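Local coordinates for Alpha/beta hydrolase (Enterobacter asburiae, PDB 6KMO), which probably hydrolyses carboxylic esters, acting as a bacterial esterase or lipase of the alpha/beta hydrolase superfamily, at residues Ala101-His106 and Ala132-Asp137; Gln152-Thr157 and Lys194-Pro199; Leu174-Asn179 and Pro199-Asn204; Val189-Lys194 and Asn250-Pro255; Lys264-Thr269 and Ala293-Thr298. The protein carries 2 engineered substitutions. One frame throughout, in Å; residues are numbered along the deposited sequence.

Overall arrangement
Contacts 1, 3 and 5 pair neighbouring parallel strands, or the loops that lead into them, in one sheet. Contact 1 is buried, contact 3 largely so, and contact 5 only partly, at strand 297-302, outermost in this chain's sheet. Backbone hydrogen bonds carry all three. Contacts 2 and 4 involve helices. Both use helix 181-195, which links the two strands of contact 3, and share Lys194. Contact 2 is partly buried and combines one tyrosine hydroxyl bond, a ring pair and proline packing. Contact 4 is buried and almost all apolar packing. Contacts 1 and 3 touch through strands 99-105 and 174-179. Contacts 2, 4 and 5 meet the second subunit at several residues, contact 3 through Tyr203.

Contact 1. Residues Ala101-His106 and Ala132-Asp137; sequences AFMFFH and AAVYVD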
# COMPACT_ATOMS: atom_id res chain seq x y z
N ALA A 101 -16.97 -14.11 1.71
CA ALA A 101 -16.20 -14.65 0.60
C ALA A 101 -15.79 -13.57 -0.38
O ALA A 101 -16.37 -12.47 -0.44
CB ALA A 101 -16.98 -15.75 -0.14
N PHE A 102 -14.80 -13.92 -1.19
CA PHE A 102 -14.48 -13.16 -2.39
C PHE A 102 -14.37 -14.11 -3.57
O PHE A 102 -13.78 -15.19 -3.46
CB PHE A 102 -13.21 -12.29 -2.27
CG PHE A 102 -11.97 -13.02 -1.89
CD1 PHE A 102 -11.05 -13.42 -2.84
CD2 PHE A 102 -11.66 -13.23 -0.56
CE1 PHE A 102 -9.88 -14.05 -2.48
CE2 PHE A 102 -10.48 -13.86 -0.19
CZ PHE A 102 -9.60 -14.28 -1.15
N MET A 103 -14.92 -13.71 -4.70
CA MET A 103 -14.63 -14.39 -5.96
C MET A 103 -13.18 -14.11 -6.31
O MET A 103 -12.65 -13.03 -6.01
CB MET A 103 -15.55 -13.88 -7.07
CG MET A 103 -17.03 -13.87 -6.70
SD MET A 103 -17.79 -15.49 -6.14
CE MET A 103 -17.46 -16.48 -7.65
N PHE A 104 -12.52 -15.09 -6.93
CA PHE A 104 -11.14 -14.93 -7.35
C PHE A 104 -11.02 -15.21 -8.84
O PHE A 104 -11.29 -16.34 -9.29
CB PHE A 104 -10.13 -15.78 -6.57
CG PHE A 104 -8.72 -15.43 -6.95
CD1 PHE A 104 -8.07 -14.38 -6.34
CD2 PHE A 104 -8.11 -16.07 -8.01
CE1 PHE A 104 -6.81 -14.00 -6.74
CE2 PHE A 104 -6.87 -15.69 -8.44
CZ PHE A 104 -6.20 -14.65 -7.80
N PHE A 105 -10.60 -14.19 -9.60
CA PHE A 105 -10.44 -14.24 -11.05
C PHE A 105 -8.95 -14.22 -11.34
O PHE A 105 -8.27 -13.23 -11.09
CB PHE A 105 -11.18 -13.06 -11.67
CG PHE A 105 -12.63 -12.96 -11.26
CD1 PHE A 105 -13.44 -14.08 -11.23
CD2 PHE A 105 -13.17 -11.75 -10.92
CE1 PHE A 105 -14.77 -13.99 -10.85
CE2 PHE A 105 -14.50 -11.65 -10.55
CZ PHE A 105 -15.30 -12.79 -10.51
N HIS A 106 -8.44 -15.32 -11.89
CA HIS A 106 -7.02 -15.46 -12.13
C HIS A 106 -6.58 -14.66 -13.35
O HIS A 106 -7.36 -14.34 -14.24
CB HIS A 106 -6.62 -16.93 -12.26
CG HIS A 106 -6.99 -17.58 -13.56
ND1 HIS A 106 -6.23 -17.44 -14.69
CD2 HIS A 106 -7.98 -18.44 -13.88
CE1 HIS A 106 -6.74 -18.16 -15.66
NE2 HIS A 106 -7.81 -18.78 -15.20
N ALA A 132 -13.29 -16.71 2.66
CA ALA A 132 -13.19 -17.76 1.67
C ALA A 132 -12.99 -17.18 0.28
O ALA A 132 -13.61 -16.18 -0.08
CB ALA A 132 -14.45 -18.62 1.66
N ALA A 133 -12.12 -17.82 -0.50
CA ALA A 133 -11.97 -17.50 -1.91
C ALA A 133 -12.74 -18.49 -2.76
O ALA A 133 -12.70 -19.70 -2.51
CB ALA A 133 -10.50 -17.55 -2.33
N VAL A 134 -13.41 -18.00 -3.78
CA VAL A 134 -14.11 -18.84 -4.75
C VAL A 134 -13.48 -18.58 -6.12
O VAL A 134 -13.84 -17.64 -6.84
CB VAL A 134 -15.62 -18.59 -4.78
CG1 VAL A 134 -16.31 -19.56 -5.73
CG2 VAL A 134 -16.19 -18.69 -3.36
N TYR A 135 -12.50 -19.41 -6.46
CA TYR A 135 -11.86 -19.37 -7.77
C TYR A 135 -12.83 -19.88 -8.82
O TYR A 135 -13.47 -20.92 -8.63
CB TYR A 135 -10.58 -20.26 -7.73
CG TYR A 135 -10.05 -20.63 -9.09
CD1 TYR A 135 -9.02 -19.92 -9.67
CD2 TYR A 135 -10.59 -21.68 -9.81
CE1 TYR A 135 -8.55 -20.22 -10.94
CE2 TYR A 135 -10.14 -21.98 -11.08
CZ TYR A 135 -9.12 -21.25 -11.64
OH TYR A 135 -8.68 -21.53 -12.90
N VAL A 136 -12.93 -19.19 -9.96
CA VAL A 136 -13.80 -19.57 -11.07
C VAL A 136 -12.94 -20.08 -12.23
O VAL A 136 -12.06 -19.37 -12.73
CB VAL A 136 -14.65 -18.37 -11.54
CG1 VAL A 136 -15.55 -18.78 -12.72
CG2 VAL A 136 -15.49 -17.85 -10.40
N ASP A 137 -13.20 -21.31 -12.68
CA ASP A 137 -12.40 -21.91 -13.76
C ASP A 137 -12.98 -21.50 -15.12
O ASP A 137 -13.62 -22.26 -15.82
CB ASP A 137 -12.35 -23.43 -13.61
CG ASP A 137 -11.13 -24.06 -14.27
OD1 ASP A 137 -10.01 -23.48 -14.22
OD2 ASP A 137 -11.27 -25.18 -14.81
O HOH W 1 -10.38 -17.44 -11.74
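Strands 101-105 and 132-136 run parallel as neighbours, joined by helix 115-129 in a beta-alpha-beta unit. Phe102 N bonds to Ala132 O at 2.8 Å, nearly along the C=O axis. Val134 N bonds to Phe102 O, and Phe104 N approaches Val134 O from above the carbonyl plane. The last rung, Val136 N to Phe104 O, is weak. Here a water donates to Phe104 O and Val136 O and accepts from His106 N.

Phe102 holds CG between the backbone N and the carbonyl carbon (chi1 56°). Its ring therefore turns over the other strand, and Ala133 CA sits 4.0 Å above the ring centre. Ala133 CB touches Phe102 CE1 at 3.6 Å. Met103 points to the other face of the sheet. Its chain bends twice, which brings CE to 3.6 Å from Val136 CG2. Val136 CG2 also meets the edge of the Phe105 ring, at CE1.

His106 also takes the crowded rotamer (chi1 76°). It meets Tyr135 rim to rim, with ring planes 12° apart and His106 CD2 3.3 Å from Tyr135 OH. Its ring also stacks on Tyr138. Tyr135 OH donates to the anti lone pair of Asp137 OD1 at 2.7 Å. This bond should make the phenol oxygen more electron-rich toward the imidazole C-H. The nearby carboxylate may also favour a protonated His106.

Contact 2. Residues Gln152-Thr157 and Lys194-Pro199; sequences QAYEAT and KQFNGP
Gln152-Thr157 is a regular piece of helix 148-163. Lys194-Pro199 holds the end of helix 181-195 and the turn that leaves it. Phe196 is the first residue to drop out of helical geometry. Asn197 follows with positive phi, and the peptide before Pro199 is cis. Gly198 has phi 139°, where a side chain would collide with the carbonyl O of Asn197. The backbones stay well apart: the nearest pair, Thr157 CA and Pro199 CA, is 7.6 Å apart.

Tyr154 bridges the two backbones. Its CG is anti to the backbone N (chi1 175°), so the ring extends from the helix toward the turn. Tyr154 OH donates to Gly198 O at 2.7 Å, and this oxygen lies at the ring edge, in its plane. Phe196 makes a T-shaped stack on Tyr154, planes at 67°. The Phe196 edge comes over the tyrosine face, with CD2 3.8 Å from Tyr154 CZ. Pro199 CD lies 3.9 Å from Tyr154 CE1. Thr157 CG2 meets Pro199 CG at 4.0 Å. The other branch, Thr157 OG1, turns back to donate to Ala153 O, which also accepts from Thr157 N.

Leu8 of the second subunit packs on Phe196. The arrangement joins helix 148-163 to the turn that leaves helix 181-195; both helices lie on the same face of the central sheet, as in the layered alpha/beta hydrolase fold.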
# COMPACT_ATOMS: atom_id res chain seq x y z
N GLN A 152 -19.17 -16.20 -17.53
CA GLN A 152 -18.99 -17.26 -16.53
C GLN A 152 -18.69 -16.67 -15.17
O GLN A 152 -19.25 -17.11 -14.16
CB GLN A 152 -17.86 -18.21 -16.95
CG GLN A 152 -18.20 -19.05 -18.16
CD GLN A 152 -16.99 -19.73 -18.75
OE1 GLN A 152 -15.89 -19.21 -18.70
NE2 GLN A 152 -17.21 -20.88 -19.35
N ALA A 153 -17.81 -15.67 -15.12
CA ALA A 153 -17.45 -15.05 -13.86
C ALA A 153 -18.67 -14.40 -13.20
O ALA A 153 -18.86 -14.54 -11.98
CB ALA A 153 -16.37 -14.00 -14.11
N TYR A 154 -19.48 -13.69 -13.98
CA TYR A 154 -20.68 -13.06 -13.43
C TYR A 154 -21.68 -14.11 -12.93
O TYR A 154 -22.23 -13.98 -11.83
CB TYR A 154 -21.34 -12.10 -14.43
CG TYR A 154 -22.63 -11.55 -13.88
CD1 TYR A 154 -22.63 -10.57 -12.92
CD2 TYR A 154 -23.84 -12.10 -14.26
CE1 TYR A 154 -23.81 -10.09 -12.37
CE2 TYR A 154 -25.02 -11.64 -13.71
CZ TYR A 154 -24.99 -10.64 -12.78
OH TYR A 154 -26.18 -10.19 -12.25
N GLU A 155 -21.93 -15.14 -13.74
CA GLU A 155 -22.87 -16.17 -13.32
C GLU A 155 -22.41 -16.87 -12.05
O GLU A 155 -23.22 -17.17 -11.16
CB GLU A 155 -23.08 -17.18 -14.46
CG GLU A 155 -23.86 -16.63 -15.66
CD GLU A 155 -25.33 -16.39 -15.37
OE1 GLU A 155 -25.86 -16.92 -14.38
OE2 GLU A 155 -25.97 -15.66 -16.16
N ALA A 156 -21.11 -17.13 -11.93
CA ALA A 156 -20.60 -17.76 -10.70
C ALA A 156 -20.74 -16.83 -9.49
O ALA A 156 -21.04 -17.28 -8.38
CB ALA A 156 -19.14 -18.16 -10.89
N THR A 157 -20.54 -15.52 -9.70
CA THR A 157 -20.71 -14.54 -8.64
C THR A 157 -22.15 -14.51 -8.17
O THR A 157 -22.43 -14.52 -6.95
CB THR A 157 -20.27 -13.16 -9.17
OG1 THR A 157 -18.87 -13.20 -9.53
CG2 THR A 157 -20.47 -12.08 -8.13
N LYS A 194 -23.89 -4.02 -11.86
CA LYS A 194 -24.59 -2.74 -11.85
C LYS A 194 -25.69 -2.71 -12.89
O LYS A 194 -26.83 -2.32 -12.61
CB LYS A 194 -23.60 -1.59 -12.06
CG LYS A 194 -24.26 -0.22 -12.11
CD LYS A 194 -23.31 0.89 -11.69
CE LYS A 194 -22.09 0.97 -12.59
NZ LYS A 194 -22.45 1.25 -14.01
N GLN A 195 -25.39 -3.17 -14.11
CA GLN A 195 -26.39 -3.14 -15.17
C GLN A 195 -27.57 -4.05 -14.85
O GLN A 195 -28.72 -3.72 -15.18
CB GLN A 195 -25.75 -3.53 -16.50
CG GLN A 195 -26.63 -3.20 -17.69
CD GLN A 195 -26.86 -1.70 -17.83
OE1 GLN A 195 -25.99 -0.89 -17.50
NE2 GLN A 195 -28.03 -1.33 -18.30
N PHE A 196 -27.31 -5.19 -14.21
CA PHE A 196 -28.33 -6.21 -13.98
C PHE A 196 -28.93 -6.15 -12.57
O PHE A 196 -29.64 -7.08 -12.18
CB PHE A 196 -27.75 -7.60 -14.26
CG PHE A 196 -27.15 -7.75 -15.64
CD1 PHE A 196 -27.70 -7.13 -16.74
CD2 PHE A 196 -26.02 -8.53 -15.83
CE1 PHE A 196 -27.15 -7.28 -18.00
CE2 PHE A 196 -25.47 -8.70 -17.08
CZ PHE A 196 -26.01 -8.07 -18.16
N ASN A 197 -28.64 -5.10 -11.81
CA ASN A 197 -29.17 -4.88 -10.47
C ASN A 197 -28.89 -6.04 -9.50
O ASN A 197 -29.77 -6.53 -8.79
CB ASN A 197 -30.67 -4.55 -10.50
CG ASN A 197 -30.99 -3.42 -11.47
OD1 ASN A 197 -30.58 -2.28 -11.26
ND2 ASN A 197 -31.71 -3.75 -12.53
N GLY A 198 -27.63 -6.45 -9.45
CA GLY A 198 -27.17 -7.33 -8.40
C GLY A 198 -26.24 -8.37 -8.97
O GLY A 198 -26.08 -8.50 -10.19
N PRO A 199 -25.59 -9.13 -8.10
CA PRO A 199 -25.65 -9.06 -6.64
C PRO A 199 -24.82 -7.92 -6.03
O PRO A 199 -23.97 -7.35 -6.73
CB PRO A 199 -25.05 -10.40 -6.22
CG PRO A 199 -24.08 -10.70 -7.26
CD PRO A 199 -24.70 -10.21 -8.55

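Contact 3. Residues Leu174-Asn179 and Pro199-Asn204; sequences LGLVGN and PKIRYN
Two backbone bonds join these segments. Arg202 N donates to Leu174 O at 2.8 Å, from above the carbonyl plane. Leu176 N donates to Tyr203 O at 2.9 Å, nearly along the C=O axis. Ile201 crosses Leu176 at about a right angle, and its CG2 lies 3.9 Å from Leu176 CG. With CG1 anti to the carbonyl carbon and chi2 at -59°, Ile201 CD1 reaches both Leu176 CD2 and, at 4.3 Å, Leu174 CD2. Asn204 lies alongside Leu176, with OD1 3.4 Å from Leu176 CB. That oxygen is buried without a partner, as is Tyr203 N.

The two strands belong to a parallel beta-alpha-beta unit with helix 181-195 as its crossover. Strand 174-179 leads into the probable nucleophile elbow of this hydrolase, which includes Gly178.

Farther out, a water accepts from Leu174 N and donates to Lys200 O. Asn204 ND2 is held by Thr269 OG1. The Arg202 chain bends away at chi2, and its NH1 bonds to His335 O.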
# COMPACT_ATOMS: atom_id res chain seq x y z
N LEU A 174 -19.77 -10.30 -0.03
CA LEU A 174 -19.09 -10.86 -1.19
C LEU A 174 -18.19 -9.83 -1.85
O LEU A 174 -18.64 -8.74 -2.25
CB LEU A 174 -20.11 -11.35 -2.21
CG LEU A 174 -19.57 -12.14 -3.40
CD1 LEU A 174 -18.80 -13.36 -2.95
CD2 LEU A 174 -20.75 -12.57 -4.29
N GLY A 175 -16.91 -10.17 -1.98
CA GLY A 175 -15.95 -9.34 -2.68
C GLY A 175 -15.58 -9.93 -4.03
O GLY A 175 -15.94 -11.05 -4.37
N LEU A 176 -14.82 -9.14 -4.80
CA LEU A 176 -14.30 -9.54 -6.09
C LEU A 176 -12.82 -9.23 -6.11
O LEU A 176 -12.43 -8.08 -5.88
CB LEU A 176 -14.99 -8.77 -7.22
CG LEU A 176 -16.51 -8.89 -7.35
CD1 LEU A 176 -17.02 -7.99 -8.46
CD2 LEU A 176 -16.95 -10.32 -7.59
N VAL A 177 -11.99 -10.24 -6.39
CA VAL A 177 -10.54 -10.10 -6.35
C VAL A 177 -9.94 -10.76 -7.58
O VAL A 177 -10.37 -11.83 -8.00
CB VAL A 177 -9.95 -10.76 -5.08
CG1 VAL A 177 -8.43 -10.65 -5.06
CG2 VAL A 177 -10.55 -10.14 -3.81
N GLY A 178 -8.93 -10.13 -8.17
CA GLY A 178 -8.24 -10.75 -9.29
C GLY A 178 -6.99 -9.99 -9.66
O GLY A 178 -6.88 -8.79 -9.42
N ASN A 179 -6.06 -10.72 -10.28
CA ASN A 179 -4.78 -10.16 -10.73
C ASN A 179 -4.74 -10.06 -12.24
O ASN A 179 -5.13 -11.00 -12.94
CB ASN A 179 -3.58 -11.00 -10.26
CG ASN A 179 -3.64 -12.45 -10.71
OD1 ASN A 179 -4.61 -13.17 -10.42
ND2 ASN A 179 -2.60 -12.91 -11.39
N PRO A 199 -25.59 -9.13 -8.10
CA PRO A 199 -25.65 -9.06 -6.64
C PRO A 199 -24.82 -7.92 -6.03
O PRO A 199 -23.97 -7.35 -6.73
CB PRO A 199 -25.05 -10.40 -6.22
CG PRO A 199 -24.08 -10.70 -7.26
CD PRO A 199 -24.70 -10.21 -8.55
N LYS A 200 -25.10 -7.60 -4.77
CA LYS A 200 -24.35 -6.61 -4.03
C LYS A 200 -22.92 -7.07 -3.81
O LYS A 200 -22.67 -8.23 -3.47
CB LYS A 200 -24.99 -6.37 -2.66
CG LYS A 200 -26.28 -5.56 -2.65
CD LYS A 200 -26.34 -4.58 -3.81
CE LYS A 200 -27.41 -4.98 -4.82
NZ LYS A 200 -27.61 -3.96 -5.88
N ILE A 201 -21.97 -6.14 -3.98
CA ILE A 201 -20.55 -6.42 -3.84
C ILE A 201 -19.99 -5.49 -2.77
O ILE A 201 -20.11 -4.26 -2.89
CB ILE A 201 -19.80 -6.21 -5.17
CG1 ILE A 201 -20.33 -7.15 -6.26
CG2 ILE A 201 -18.29 -6.35 -5.01
CD1 ILE A 201 -20.22 -8.61 -5.97
N ARG A 202 -19.34 -6.06 -1.76
CA ARG A 202 -18.76 -5.27 -0.68
C ARG A 202 -17.49 -4.55 -1.10
O ARG A 202 -17.24 -3.42 -0.66
CB ARG A 202 -18.39 -6.18 0.49
CG ARG A 202 -19.57 -6.57 1.38
CD ARG A 202 -20.09 -5.37 2.16
NE ARG A 202 -21.07 -5.76 3.18
CZ ARG A 202 -20.75 -6.15 4.41
NH1 ARG A 202 -19.49 -6.19 4.80
NH2 ARG A 202 -21.71 -6.48 5.27
N TYR A 203 -16.64 -5.19 -1.90
CA TYR A 203 -15.31 -4.64 -2.13
C TYR A 203 -14.70 -5.32 -3.33
O TYR A 203 -14.87 -6.52 -3.53
CB TYR A 203 -14.41 -4.89 -0.92
CG TYR A 203 -13.25 -3.93 -0.75
CD1 TYR A 203 -13.49 -2.58 -0.59
CD2 TYR A 203 -11.94 -4.38 -0.67
CE1 TYR A 203 -12.43 -1.69 -0.41
CE2 TYR A 203 -10.89 -3.51 -0.49
CZ TYR A 203 -11.14 -2.16 -0.37
OH TYR A 203 -10.08 -1.29 -0.14
N ASN A 204 -13.96 -4.55 -4.12
CA ASN A 204 -13.16 -5.04 -5.23
C ASN A 204 -11.68 -4.86 -4.89
O ASN A 204 -11.28 -3.80 -4.40
CB ASN A 204 -13.39 -4.20 -6.48
CG ASN A 204 -14.76 -4.35 -7.05
OD1 ASN A 204 -15.41 -5.39 -6.90
ND2 ASN A 204 -15.21 -3.33 -7.75
O HOH W 2 -21.82 -8.21 -0.73

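Contact 4. Residues Val189-Lys194 and Asn250-Pro255; sequences VALQAK and NILASP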
# COMPACT_ATOMS: atom_id res chain seq x y z
N VAL A 189 -17.20 -7.86 -13.99
CA VAL A 189 -18.29 -8.44 -13.19
C VAL A 189 -19.01 -7.35 -12.43
O VAL A 189 -20.25 -7.35 -12.35
CB VAL A 189 -17.73 -9.54 -12.28
CG1 VAL A 189 -18.78 -9.97 -11.23
CG2 VAL A 189 -17.31 -10.73 -13.10
N ALA A 190 -18.28 -6.40 -11.86
CA ALA A 190 -18.92 -5.30 -11.15
C ALA A 190 -19.83 -4.49 -12.07
O ALA A 190 -20.93 -4.08 -11.68
CB ALA A 190 -17.88 -4.41 -10.47
N LEU A 191 -19.39 -4.25 -13.31
CA LEU A 191 -20.20 -3.46 -14.25
C LEU A 191 -21.41 -4.25 -14.73
O LEU A 191 -22.49 -3.68 -14.91
CB LEU A 191 -19.34 -2.99 -15.41
CG LEU A 191 -18.31 -1.90 -15.07
CD1 LEU A 191 -17.27 -1.77 -16.16
CD2 LEU A 191 -18.98 -0.57 -14.78
N GLN A 192 -21.28 -5.56 -14.91
CA GLN A 192 -22.46 -6.37 -15.19
C GLN A 192 -23.43 -6.33 -14.02
O GLN A 192 -24.64 -6.16 -14.21
CB GLN A 192 -22.06 -7.82 -15.47
CG GLN A 192 -21.39 -8.05 -16.81
CD GLN A 192 -20.92 -9.47 -16.94
OE1 GLN A 192 -21.71 -10.37 -17.22
NE2 GLN A 192 -19.64 -9.69 -16.70
N ALA A 193 -22.93 -6.49 -12.80
CA ALA A 193 -23.80 -6.45 -11.63
C ALA A 193 -24.55 -5.13 -11.52
O ALA A 193 -25.72 -5.10 -11.15
CB ALA A 193 -23.00 -6.76 -10.36
N LYS A 194 -23.89 -4.02 -11.86
CA LYS A 194 -24.59 -2.74 -11.85
C LYS A 194 -25.69 -2.71 -12.89
O LYS A 194 -26.83 -2.32 -12.61
CB LYS A 194 -23.60 -1.59 -12.06
CG LYS A 194 -24.26 -0.22 -12.11
CD LYS A 194 -23.31 0.89 -11.69
CE LYS A 194 -22.09 0.97 -12.59
NZ LYS A 194 -22.45 1.25 -14.01
N ASN A 250 -15.78 -1.74 -25.65
CA ASN A 250 -16.84 -2.13 -24.72
C ASN A 250 -16.27 -2.02 -23.31
O ASN A 250 -15.15 -2.49 -23.06
CB ASN A 250 -17.20 -3.58 -25.07
CG ASN A 250 -18.33 -4.16 -24.26
OD1 ASN A 250 -18.39 -4.05 -23.04
ND2 ASN A 250 -19.23 -4.85 -24.95
N ILE A 251 -17.01 -1.38 -22.40
CA ILE A 251 -16.50 -1.16 -21.05
C ILE A 251 -16.27 -2.46 -20.27
O ILE A 251 -15.55 -2.44 -19.26
CB ILE A 251 -17.39 -0.19 -20.23
CG1 ILE A 251 -18.76 -0.80 -19.91
CG2 ILE A 251 -17.51 1.13 -20.96
CD1 ILE A 251 -19.60 0.08 -19.00
N LEU A 252 -16.86 -3.57 -20.71
CA LEU A 252 -16.63 -4.86 -20.06
C LEU A 252 -15.31 -5.48 -20.48
O LEU A 252 -14.91 -6.50 -19.91
CB LEU A 252 -17.77 -5.83 -20.37
CG LEU A 252 -19.16 -5.34 -19.96
CD1 LEU A 252 -20.20 -6.41 -20.29
CD2 LEU A 252 -19.23 -4.98 -18.49
N ALA A 253 -14.64 -4.89 -21.47
CA ALA A 253 -13.29 -5.27 -21.88
C ALA A 253 -12.27 -4.20 -21.54
O ALA A 253 -11.21 -4.50 -20.98
CB ALA A 253 -13.24 -5.56 -23.39
N SER A 254 -12.59 -2.93 -21.83
CA SER A 254 -11.71 -1.80 -21.56
C SER A 254 -12.41 -0.85 -20.61
O SER A 254 -12.92 0.20 -21.03
CB SER A 254 -11.32 -1.06 -22.84
OG SER A 254 -10.53 -1.87 -23.67
N PRO A 255 -12.50 -1.20 -19.31
CA PRO A 255 -13.24 -0.34 -18.37
C PRO A 255 -12.67 1.06 -18.23
O PRO A 255 -13.39 1.98 -17.82
CB PRO A 255 -13.19 -1.13 -17.05
CG PRO A 255 -11.97 -2.02 -17.22
CD PRO A 255 -11.96 -2.41 -18.67
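Asn250 begins the segment with an Asx turn. Its OD1 accepts from Leu252 N at 2.8 Å, in the carbonyl plane and on a lone pair. Asn250 O accepts from both Ala253 N and Ser254 N, which tightens the turn further. Its ND2 bonds to Leu8 O of the second subunit.

Ile251 comes next and faces the helix. Its CG1 takes the crowded place between the backbone N and the carbonyl carbon (chi1 68°). The extended chain beyond it (chi2 174°) carries CD1 to 4.1 Å from Leu191 CD1. The two side chains cross at about a right angle. Ile251 O also lies 3.6 Å from Leu191 CD1, a carbon-oxygen packing contact.

Leu252 supplies both its methyls. CD2 meets Leu191 CB at 3.7 Å, and CD1 meets Gln192 CG at 4.0 Å. Gln192 offers only its aliphatic part here, since its NE2 bonds to Ile150 O. In the alpha/beta hydrolase fold, helix 181-195 is the one that follows the probable nucleophile elbow. This loop, lying between helices 245-248 and 260-263, packs against its flank. Leu252 O bonds to Ser188 OG and Ala253 O to Asn184 ND2, both on that helix.

Pro255 closes the segment, its CB 4.2 Å from Leu191 CD1.

Contact 5. Residues Lys264-Thr269 and Ala293-Thr298; sequences KGFPET and AGVPVT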
# COMPACT_ATOMS: atom_id res chain seq x y z
N LYS A 264 -20.36 5.45 -12.02
CA LYS A 264 -21.06 5.78 -10.78
C LYS A 264 -21.68 4.53 -10.17
O LYS A 264 -22.29 3.71 -10.86
CB LYS A 264 -22.15 6.82 -11.08
CG LYS A 264 -22.85 7.33 -9.83
CD LYS A 264 -23.97 8.31 -10.19
CE LYS A 264 -24.71 8.79 -8.93
NZ LYS A 264 -25.37 10.11 -9.13
N GLY A 265 -21.52 4.37 -8.86
CA GLY A 265 -22.05 3.23 -8.16
C GLY A 265 -21.18 1.98 -8.17
O GLY A 265 -21.57 0.96 -7.60
N PHE A 266 -20.02 2.03 -8.81
CA PHE A 266 -19.08 0.91 -8.77
C PHE A 266 -18.75 0.60 -7.30
O PHE A 266 -18.73 1.49 -6.46
CB PHE A 266 -17.81 1.39 -9.47
CG PHE A 266 -16.85 0.33 -9.98
CD1 PHE A 266 -17.05 -0.32 -11.19
CD2 PHE A 266 -15.67 0.06 -9.29
CE1 PHE A 266 -16.12 -1.23 -11.67
CE2 PHE A 266 -14.74 -0.85 -9.77
CZ PHE A 266 -14.96 -1.49 -10.96
N PRO A 267 -18.49 -0.67 -6.97
CA PRO A 267 -18.19 -0.99 -5.57
C PRO A 267 -16.91 -0.31 -5.08
O PRO A 267 -16.02 0.04 -5.85
CB PRO A 267 -18.02 -2.52 -5.58
CG PRO A 267 -18.79 -2.99 -6.80
CD PRO A 267 -18.63 -1.87 -7.80
N GLU A 268 -16.82 -0.16 -3.76
CA GLU A 268 -15.58 0.30 -3.14
C GLU A 268 -14.44 -0.58 -3.61
O GLU A 268 -14.58 -1.81 -3.71
CB GLU A 268 -15.70 0.27 -1.62
CG GLU A 268 -16.83 1.16 -1.11
CD GLU A 268 -16.64 1.65 0.31
OE1 GLU A 268 -15.51 1.69 0.84
OE2 GLU A 268 -17.67 2.02 0.92
N THR A 269 -13.28 0.03 -3.88
CA THR A 269 -12.22 -0.63 -4.62
C THR A 269 -10.85 -0.31 -4.07
O THR A 269 -10.57 0.83 -3.66
CB THR A 269 -12.30 -0.21 -6.10
OG1 THR A 269 -13.51 -0.71 -6.68
CG2 THR A 269 -11.16 -0.74 -6.92
N ALA A 293 -15.98 9.58 -10.19
CA ALA A 293 -17.35 9.12 -10.20
C ALA A 293 -17.91 8.88 -8.80
O ALA A 293 -18.99 8.29 -8.67
CB ALA A 293 -17.46 7.84 -11.04
N GLY A 294 -17.23 9.34 -7.76
CA GLY A 294 -17.71 9.22 -6.40
C GLY A 294 -17.52 7.86 -5.77
O GLY A 294 -18.07 7.61 -4.71
N VAL A 295 -16.75 6.98 -6.41
CA VAL A 295 -16.50 5.64 -5.88
C VAL A 295 -15.42 5.73 -4.81
O VAL A 295 -14.35 6.30 -5.08
CB VAL A 295 -16.03 4.74 -7.02
CG1 VAL A 295 -15.71 3.34 -6.51
CG2 VAL A 295 -17.09 4.67 -8.12
N PRO A 296 -15.62 5.17 -3.62
CA PRO A 296 -14.51 5.07 -2.66
C PRO A 296 -13.44 4.15 -3.21
O PRO A 296 -13.68 2.96 -3.46
CB PRO A 296 -15.17 4.51 -1.40
CG PRO A 296 -16.66 4.84 -1.58
CD PRO A 296 -16.87 4.65 -3.04
N VAL A 297 -12.25 4.69 -3.44
CA VAL A 297 -11.18 3.95 -4.09
C VAL A 297 -9.82 4.34 -3.51
O VAL A 297 -9.53 5.52 -3.28
CB VAL A 297 -11.23 4.10 -5.63
CG1 VAL A 297 -11.13 5.57 -6.03
CG2 VAL A 297 -10.12 3.31 -6.27
N THR A 298 -8.99 3.33 -3.30
CA THR A 298 -7.61 3.48 -2.85
C THR A 298 -6.72 2.93 -3.95
O THR A 298 -6.98 1.83 -4.46
CB THR A 298 -7.38 2.67 -1.57
OG1 THR A 298 -8.25 3.15 -0.54
CG2 THR A 298 -5.95 2.80 -1.09
O HOH W 3 -20.28 6.33 -7.13
O HOH W 4 -10.59 1.33 -0.89
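Val295, Thr269 and Pro296 bury the most surface here. Val295 points its two methyls at the 264-269 loop. CG2 packs 3.6 Å from Phe266 CB. CG1, anti to the backbone N (chi1 178°), lies 3.4 Å from Pro267 O and near the edge of the Phe266 ring.

Thr269 is gripped through its backbone. Its N donates to Pro296 O at 3.0 Å, nearly along the C=O axis, and Thr298 N donates to Thr269 O at 3.0 Å. These bonds start the parallel pairing of strands 269-274 and 297-302, the latter outermost in this chain's alpha/beta hydrolase sheet. Gly294, with positive phi, completes a Schellman motif that ends the connecting helix 280-292. Thr269 CB lies 4.1 Å from Val297 CG2, on the same face of the sheet. Thr269 OG1 donates to Pro267 O at 2.7 Å. A water donates to Thr269 O and pairs with Thr298 OG1.

The extended Glu268 chain crosses Pro296 obliquely, Pro296 CB 3.6 Å from Glu268 CD. Pro319 of the second subunit packs on Pro296.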